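Glycosyl hydrolases family 31 family protein (Aspergillus niger, PDB 6DRU) hydrolyses xyloglucan oligosaccharides, releasing alpha-xylose from their non-reducing terminal glucose, as an alpha-xylosidase of glycoside hydrolase family 31. Local coordinates at residues F189-P194 / T214-V219; F135-S140 / F208-T213. All blocks are in the same frame, centred on the assembly; numbering follows the deposited sequence.

Contacts 1 and 2 lie in two beta-sheets packed against each other, their centres about 10 Å apart. Contact 1 joins strands 187-191 and 216-222 of a mixed sheet; contact 2 joins strands 135-142 and 205-213 of an antiparallel one. Along the chain the segments alternate: 135-140, 189-194, 208-213, then 214-219, so that the last two run on directly from one sheet into the other. The sheets also touch directly, F189 and W191 of contact 1 meeting the F208 ring of contact 2, while the F135 ring packs on the backbone of T214 and L215. Together the contacts form part of a buried, aromatic-rich interface in the N-terminal beta-sandwich region of this family 31 enzyme.

Contact 1: residues F189-P194 / T214-V219; sequences FIWNMP and TLVDYV
L215 meets M193 through its carbonyl: O lies 3.2 Å from M193 CE. The M193 chain is bent at chi2 and again at chi3 (-79°), which sets CE beside this carbonyl. V216 follows with CG1, anti to its backbone N (chi1 -177°), set 3.5 Å from W191 CH2 at the six-membered end of the indole. Over one face of that indole lies M193 CG, offset toward the rim, and M193 CE also comes near V216 CG2, so the three side chains pack together.

At D217 the contact turns polar. Its side chain and that of N192 run alongside each other in the same direction, and N192 ND2 donates to D217 OD2 at 3.0 Å from above the carboxylate plane. The buried carboxylate also forms a salt bridge with R30, whereas N192 is held further by S45 and the backbone of F46; the nearby arginine would be expected to favour the charged form of D217.

Y218 lays its ring nearly parallel to that of F189, planes 21° apart, but so displaced that little of one ring covers the other; the nearest atoms are Y218 CD1 and F189 CE2, at 3.4 Å. V219 completes the antiparallel pairing, exchanging two backbone hydrogen bonds with I190.

Strand 216-222 is flanked by strands 187-191 and 28-35, with helix 228-239 against I190 and V219 and strand 135-142 against W191, V216 and Y218.

Contact 2: residues F135-S140 / F208-T213; sequences FSAEFS and FTAAST
An antiparallel strand pair interrupted by a beta bulge joins 135-140 to 208-213, adjacent strands of a five-stranded sheet. F139 with F208 and A137 with A210 each exchange two backbone hydrogen bonds. Between them, E138 and T209 form a non-hydrogen-bonded pair whose side chains run alongside each other, E138 CG touching T209 CG2 at 3.6 Å. The carboxylate of E138 reaches R207 in a salt bridge.

Past A210 the second strand turns a corner at A211 and S212, and the register shifts by one residue. S136 CB lies 3.3 Å from A211 O. Pairing resumes at T213, whose O accepts a nearly straight bond from F135 N at 3.1 Å. The same oxygen lies over one face of the F135 ring, 3.3 Å above its plane and offset toward the rim. F135 CG sits between the backbone N and the carbonyl carbon (chi1 58°), and farther out ring atom CE2 meets T213 CG2 at 3.7 Å.

The side chains of A137 and F139 face strand 216-222, packing on V216; the chain passes into that strand after T213. Two sheets packed face to face in this way are characteristic of a beta-sandwich.

Contact 1: residues F189-P194 / T214-V219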
ATOM      1  N   PHE A 189      -5.457  24.476 -21.447  1.00 57.66           N
ATOM      2  CA  PHE A 189      -4.652  23.745 -20.478  1.00 57.76           C
ATOM      3  C   PHE A 189      -4.670  22.265 -20.829  1.00 51.05           C
ATOM      4  O   PHE A 189      -5.732  21.709 -21.126  1.00 56.50           O
ATOM      5  CB  PHE A 189      -5.190  23.976 -19.059  1.00 56.27           C
ATOM      6  CG  PHE A 189      -4.317  23.421 -17.964  1.00 59.31           C
ATOM      7  CD1 PHE A 189      -4.423  22.095 -17.575  1.00 57.68           C
ATOM      8  CD2 PHE A 189      -3.412  24.236 -17.304  1.00 55.09           C
ATOM      9  CE1 PHE A 189      -3.631  21.587 -16.563  1.00 53.44           C
ATOM     10  CE2 PHE A 189      -2.618  23.733 -16.288  1.00 53.97           C
ATOM     11  CZ  PHE A 189      -2.728  22.408 -15.918  1.00 53.87           C
ATOM     12  N   ILE A 190      -3.497  21.635 -20.796  1.00 52.69           N
ATOM     13  CA  ILE A 190      -3.347  20.216 -21.097  1.00 51.43           C
ATOM     14  C   ILE A 190      -2.637  19.553 -19.927  1.00 56.23           C
ATOM     15  O   ILE A 190      -1.492  19.899 -19.615  1.00 54.54           O
ATOM     16  CB  ILE A 190      -2.562  19.979 -22.398  1.00 50.47           C
ATOM     17  CG1 ILE A 190      -3.232  20.693 -23.569  1.00 46.02           C
ATOM     18  CG2 ILE A 190      -2.440  18.487 -22.682  1.00 46.00           C
ATOM     19  CD1 ILE A 190      -2.463  20.580 -24.867  1.00 50.19           C
ATOM     20  N   TRP A 191      -3.314  18.604 -19.284  1.00 63.30           N
ATOM     21  CA  TRP A 191      -2.729  17.782 -18.224  1.00 62.26           C
ATOM     22  C   TRP A 191      -2.136  16.550 -18.898  1.00 57.43           C
ATOM     23  O   TRP A 191      -2.804  15.531 -19.081  1.00 63.53           O
ATOM     24  CB  TRP A 191      -3.790  17.444 -17.184  1.00 57.16           C
ATOM     25  CG  TRP A 191      -3.361  16.611 -16.005  1.00 62.46           C
ATOM     26  CD1 TRP A 191      -3.634  15.290 -15.797  1.00 60.59           C
ATOM     27  CD2 TRP A 191      -2.630  17.053 -14.852  1.00 60.44           C
ATOM     28  NE1 TRP A 191      -3.108  14.877 -14.598  1.00 51.13           N
ATOM     29  CE2 TRP A 191      -2.486  15.939 -13.999  1.00 51.72           C
ATOM     30  CE3 TRP A 191      -2.075  18.276 -14.463  1.00 65.44           C
ATOM     31  CZ2 TRP A 191      -1.808  16.013 -12.784  1.00 50.75           C
ATOM     32  CZ3 TRP A 191      -1.403  18.346 -13.253  1.00 60.42           C
ATOM     33  CH2 TRP A 191      -1.277  17.221 -12.428  1.00 50.75           C
ATOM     34  N   ASN A 192      -0.864  16.656 -19.289  1.00 51.14           N
ATOM     35  CA  ASN A 192      -0.187  15.635 -20.095  1.00 57.73           C
ATOM     36  C   ASN A 192       0.235  14.464 -19.205  1.00 65.64           C
ATOM     37  O   ASN A 192       1.410  14.259 -18.890  1.00 63.27           O
ATOM     38  CB  ASN A 192       1.005  16.243 -20.822  1.00 58.92           C
ATOM     39  CG  ASN A 192       1.639  15.285 -21.810  1.00 63.57           C
ATOM     40  OD1 ASN A 192       0.978  14.391 -22.342  1.00 61.39           O
ATOM     41  ND2 ASN A 192       2.930  15.465 -22.062  1.00 68.32           N
ATOM     42  N   MET A 193      -0.764  13.675 -18.801  1.00 61.28           N
ATOM     43  CA  MET A 193      -0.561  12.582 -17.862  1.00 55.09           C
ATOM     44  C   MET A 193      -1.405  11.384 -18.283  1.00 61.37           C
ATOM     45  O   MET A 193      -2.608  11.543 -18.558  1.00 63.77           O
ATOM     46  CB  MET A 193      -0.924  13.010 -16.437  1.00 63.75           C
ATOM     47  CG  MET A 193      -0.198  14.253 -15.949  1.00 48.32           C
ATOM     48  SD  MET A 193       1.480  13.903 -15.397  1.00 60.38           S
ATOM     49  CE  MET A 193       1.156  13.228 -13.771  1.00 62.02           C
ATOM     50  N   PRO A 194      -0.822  10.186 -18.354  1.00 57.85           N
ATOM     51  CA  PRO A 194      -1.604   8.981 -18.657  1.00 61.20           C
ATOM     52  C   PRO A 194      -2.222   8.300 -17.445  1.00 51.36           C
ATOM     53  O   PRO A 194      -2.901   7.282 -17.615  1.00 51.99           O
ATOM     54  CB  PRO A 194      -0.551   8.071 -19.300  1.00 56.59           C
ATOM     55  CG  PRO A 194       0.701   8.422 -18.577  1.00 42.71           C
ATOM     56  CD  PRO A 194       0.620   9.899 -18.268  1.00 56.48           C
ATOM     57  N   THR A 214       5.598   9.178 -11.893  1.00 60.12           N
ATOM     58  CA  THR A 214       6.953   9.574 -11.543  1.00 57.76           C
ATOM     59  C   THR A 214       7.275  10.992 -11.983  1.00 59.73           C
ATOM     60  O   THR A 214       8.407  11.446 -11.780  1.00 60.32           O
ATOM     61  CB  THR A 214       7.975   8.604 -12.153  1.00 64.91           C
ATOM     62  OG1 THR A 214       7.989   8.754 -13.580  1.00 61.97           O
ATOM     63  CG2 THR A 214       7.621   7.165 -11.799  1.00 59.72           C
ATOM     64  N   LEU A 215       6.312  11.706 -12.570  1.00 60.82           N
ATOM     65  CA  LEU A 215       6.545  13.029 -13.133  1.00 62.59           C
ATOM     66  C   LEU A 215       5.227  13.716 -13.466  1.00 61.85           C
ATOM     67  O   LEU A 215       4.352  13.114 -14.099  1.00 59.61           O
ATOM     68  CB  LEU A 215       7.415  12.932 -14.388  1.00 58.76           C
ATOM     69  CG  LEU A 215       7.542  14.209 -15.221  1.00 54.24           C
ATOM     70  CD1 LEU A 215       8.240  15.298 -14.426  1.00 55.55           C
ATOM     71  CD2 LEU A 215       8.274  13.935 -16.525  1.00 65.03           C
ATOM     72  N   VAL A 216       5.077  14.972 -13.051  1.00 52.23           N
ATOM     73  CA  VAL A 216       3.916  15.789 -13.387  1.00 50.95           C
ATOM     74  C   VAL A 216       4.274  16.658 -14.583  1.00 58.82           C
ATOM     75  O   VAL A 216       5.392  17.182 -14.671  1.00 58.40           O
ATOM     76  CB  VAL A 216       3.469  16.644 -12.185  1.00 51.20           C
ATOM     77  CG1 VAL A 216       2.218  17.433 -12.526  1.00 54.68           C
ATOM     78  CG2 VAL A 216       3.222  15.761 -10.976  1.00 54.35           C
ATOM     79  N   ASP A 217       3.327  16.815 -15.508  1.00 52.84           N
ATOM     80  CA  ASP A 217       3.596  17.496 -16.772  1.00 61.61           C
ATOM     81  C   ASP A 217       2.315  18.148 -17.268  1.00 61.43           C
ATOM     82  O   ASP A 217       1.306  17.462 -17.465  1.00 57.76           O
ATOM     83  CB  ASP A 217       4.142  16.504 -17.807  1.00 56.81           C
ATOM     84  CG  ASP A 217       4.581  17.174 -19.099  1.00 68.94           C
ATOM     85  OD1 ASP A 217       4.583  18.421 -19.166  1.00 70.42           O
ATOM     86  OD2 ASP A 217       4.938  16.444 -20.049  1.00 66.78           O
ATOM     87  N   TYR A 218       2.350  19.465 -17.470  1.00 53.52           N
ATOM     88  CA  TYR A 218       1.212  20.164 -18.049  1.00 59.28           C
ATOM     89  C   TYR A 218       1.702  21.312 -18.920  1.00 54.21           C
ATOM     90  O   TYR A 218       2.842  21.768 -18.803  1.00 50.46           O
ATOM     91  CB  TYR A 218       0.239  20.670 -16.971  1.00 53.50           C
ATOM     92  CG  TYR A 218       0.776  21.737 -16.037  1.00 56.91           C
ATOM     93  CD1 TYR A 218       0.725  23.083 -16.383  1.00 50.50           C
ATOM     94  CD2 TYR A 218       1.295  21.402 -14.794  1.00 60.88           C
ATOM     95  CE1 TYR A 218       1.199  24.061 -15.528  1.00 44.32           C
ATOM     96  CE2 TYR A 218       1.770  22.375 -13.930  1.00 58.03           C
ATOM     97  CZ  TYR A 218       1.718  23.702 -14.303  1.00 49.94           C
ATOM     98  OH  TYR A 218       2.190  24.674 -13.450  1.00 49.30           O
ATOM     99  N   VAL A 219       0.814  21.769 -19.806  1.00 50.28           N
ATOM    100  CA  VAL A 219       1.091  22.850 -20.744  1.00 56.73           C
ATOM    101  C   VAL A 219      -0.061  23.843 -20.681  1.00 55.21           C
ATOM    102  O   VAL A 219      -1.231  23.446 -20.658  1.00 55.26           O
ATOM    103  CB  VAL A 219       1.272  22.328 -22.188  1.00 46.18           C
ATOM    104  CG1 VAL A 219       1.552  23.477 -23.143  1.00 46.56           C
ATOM    105  CG2 VAL A 219       2.390  21.302 -22.255  1.00 52.49           C
TER

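Contact 2: residues F135-S140 / F208-T213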
ATOM      1  N   PHE A 135       4.646   8.050  -6.744  1.00 55.70           N
ATOM      2  CA  PHE A 135       3.874   8.936  -5.889  1.00 58.82           C
ATOM      3  C   PHE A 135       2.564   9.313  -6.564  1.00 65.88           C
ATOM      4  O   PHE A 135       2.419   9.235  -7.786  1.00 59.09           O
ATOM      5  CB  PHE A 135       4.659  10.214  -5.550  1.00 54.68           C
ATOM      6  CG  PHE A 135       5.083  11.002  -6.761  1.00 60.23           C
ATOM      7  CD1 PHE A 135       6.284  10.727  -7.397  1.00 48.18           C
ATOM      8  CD2 PHE A 135       4.278  12.010  -7.267  1.00 59.03           C
ATOM      9  CE1 PHE A 135       6.676  11.444  -8.514  1.00 51.57           C
ATOM     10  CE2 PHE A 135       4.664  12.730  -8.382  1.00 61.51           C
ATOM     11  CZ  PHE A 135       5.864  12.446  -9.007  1.00 62.67           C
ATOM     12  N   SER A 136       1.610   9.729  -5.738  1.00 60.38           N
ATOM     13  CA  SER A 136       0.390  10.371  -6.195  1.00 62.11           C
ATOM     14  C   SER A 136       0.567  11.882  -6.118  1.00 60.20           C
ATOM     15  O   SER A 136       1.259  12.401  -5.237  1.00 67.11           O
ATOM     16  CB  SER A 136      -0.813   9.926  -5.361  1.00 59.54           C
ATOM     17  OG  SER A 136      -1.027  10.795  -4.263  1.00 85.46           O
ATOM     18  N   ALA A 137      -0.055  12.591  -7.056  1.00 59.55           N
ATOM     19  CA  ALA A 137       0.140  14.027  -7.191  1.00 52.90           C
ATOM     20  C   ALA A 137      -1.201  14.739  -7.207  1.00 55.35           C
ATOM     21  O   ALA A 137      -2.167  14.251  -7.800  1.00 60.13           O
ATOM     22  CB  ALA A 137       0.919  14.365  -8.466  1.00 56.16           C
ATOM     23  N   GLU A 138      -1.251  15.893  -6.547  1.00 61.30           N
ATOM     24  CA  GLU A 138      -2.425  16.759  -6.534  1.00 55.99           C
ATOM     25  C   GLU A 138      -1.954  18.184  -6.784  1.00 57.84           C
ATOM     26  O   GLU A 138      -1.328  18.793  -5.910  1.00 60.56           O
ATOM     27  CB  GLU A 138      -3.173  16.651  -5.205  1.00 58.14           C
ATOM     28  CG  GLU A 138      -3.829  15.296  -4.978  1.00 64.27           C
ATOM     29  CD  GLU A 138      -4.344  15.120  -3.562  1.00 88.36           C
ATOM     30  OE1 GLU A 138      -3.755  14.317  -2.803  1.00107.62           O
ATOM     31  OE2 GLU A 138      -5.333  15.788  -3.205  1.00 95.10           O
ATOM     32  N   PHE A 139      -2.252  18.713  -7.966  1.00 54.09           N
ATOM     33  CA  PHE A 139      -1.848  20.057  -8.356  1.00 55.75           C
ATOM     34  C   PHE A 139      -3.073  20.958  -8.420  1.00 50.83           C
ATOM     35  O   PHE A 139      -4.067  20.617  -9.070  1.00 54.38           O
ATOM     36  CB  PHE A 139      -1.116  20.041  -9.700  1.00 58.88           C
ATOM     37  CG  PHE A 139       0.360  19.777  -9.579  1.00 62.88           C
ATOM     38  CD1 PHE A 139       0.833  18.754  -8.773  1.00 58.48           C
ATOM     39  CD2 PHE A 139       1.274  20.555 -10.272  1.00 61.58           C
ATOM     40  CE1 PHE A 139       2.191  18.512  -8.658  1.00 56.38           C
ATOM     41  CE2 PHE A 139       2.632  20.315 -10.164  1.00 59.57           C
ATOM     42  CZ  PHE A 139       3.091  19.294  -9.354  1.00 60.88           C
ATOM     43  N   SER A 140      -2.999  22.101  -7.744  1.00 49.07           N
ATOM     44  CA  SER A 140      -4.128  23.005  -7.586  1.00 51.38           C
ATOM     45  C   SER A 140      -3.827  24.358  -8.217  1.00 50.63           C
ATOM     46  O   SER A 140      -2.738  24.913  -8.036  1.00 52.59           O
ATOM     47  CB  SER A 140      -4.475  23.186  -6.107  1.00 56.79           C
ATOM     48  OG  SER A 140      -4.796  21.942  -5.508  1.00 52.99           O
ATOM     49  N   PHE A 208      -6.068  18.985 -10.527  1.00 54.11           N
ATOM     50  CA  PHE A 208      -5.835  17.738 -11.240  1.00 50.40           C
ATOM     51  C   PHE A 208      -5.039  16.799 -10.349  1.00 54.72           C
ATOM     52  O   PHE A 208      -4.144  17.237  -9.618  1.00 60.79           O
ATOM     53  CB  PHE A 208      -5.083  17.979 -12.550  1.00 49.90           C
ATOM     54  CG  PHE A 208      -5.824  18.847 -13.522  1.00 62.66           C
ATOM     55  CD1 PHE A 208      -5.702  20.226 -13.473  1.00 66.71           C
ATOM     56  CD2 PHE A 208      -6.645  18.285 -14.486  1.00 59.68           C
ATOM     57  CE1 PHE A 208      -6.385  21.031 -14.367  1.00 65.63           C
ATOM     58  CE2 PHE A 208      -7.332  19.083 -15.384  1.00 59.92           C
ATOM     59  CZ  PHE A 208      -7.202  20.459 -15.323  1.00 55.83           C
ATOM     60  N   THR A 209      -5.361  15.507 -10.409  1.00 60.38           N
ATOM     61  CA  THR A 209      -4.679  14.506  -9.602  1.00 62.52           C
ATOM     62  C   THR A 209      -4.191  13.364 -10.484  1.00 61.98           C
ATOM     63  O   THR A 209      -4.735  13.111 -11.563  1.00 62.61           O
ATOM     64  CB  THR A 209      -5.582  13.934  -8.492  1.00 58.60           C
ATOM     65  OG1 THR A 209      -6.616  13.133  -9.074  1.00 69.68           O
ATOM     66  CG2 THR A 209      -6.211  15.053  -7.673  1.00 55.87           C
ATOM     67  N   ALA A 210      -3.154  12.680 -10.007  1.00 60.61           N
ATOM     68  CA  ALA A 210      -2.604  11.504 -10.670  1.00 57.64           C
ATOM     69  C   ALA A 210      -2.445  10.405  -9.631  1.00 59.58           C
ATOM     70  O   ALA A 210      -1.781  10.610  -8.609  1.00 64.40           O
ATOM     71  CB  ALA A 210      -1.262  11.820 -11.336  1.00 52.42           C
ATOM     72  N   ALA A 211      -3.053   9.244  -9.892  1.00 61.03           N
ATOM     73  CA  ALA A 211      -3.049   8.164  -8.907  1.00 56.48           C
ATOM     74  C   ALA A 211      -1.640   7.646  -8.645  1.00 61.85           C
ATOM     75  O   ALA A 211      -1.259   7.417  -7.491  1.00 59.10           O
ATOM     76  CB  ALA A 211      -3.958   7.028  -9.375  1.00 48.76           C
ATOM     77  N   SER A 212      -0.855   7.452  -9.701  1.00 57.74           N
ATOM     78  CA  SER A 212       0.511   6.970  -9.562  1.00 50.43           C
ATOM     79  C   SER A 212       1.314   7.472 -10.749  1.00 57.96           C
ATOM     80  O   SER A 212       0.909   7.279 -11.899  1.00 63.32           O
ATOM     81  CB  SER A 212       0.558   5.439  -9.487  1.00 57.11           C
ATOM     82  OG  SER A 212       1.896   4.968  -9.463  1.00 60.80           O
ATOM     83  N   THR A 213       2.440   8.119 -10.469  1.00 53.69           N
ATOM     84  CA  THR A 213       3.271   8.680 -11.524  1.00 63.97           C
ATOM     85  C   THR A 213       4.670   8.911 -10.977  1.00 60.23           C
ATOM     86  O   THR A 213       4.908   8.847  -9.769  1.00 63.30           O
ATOM     87  CB  THR A 213       2.680   9.983 -12.070  1.00 58.14           C
ATOM     88  OG1 THR A 213       3.468  10.444 -13.174  1.00 66.56           O
ATOM     89  CG2 THR A 213       2.662  11.052 -10.987  1.00 54.55           C
TER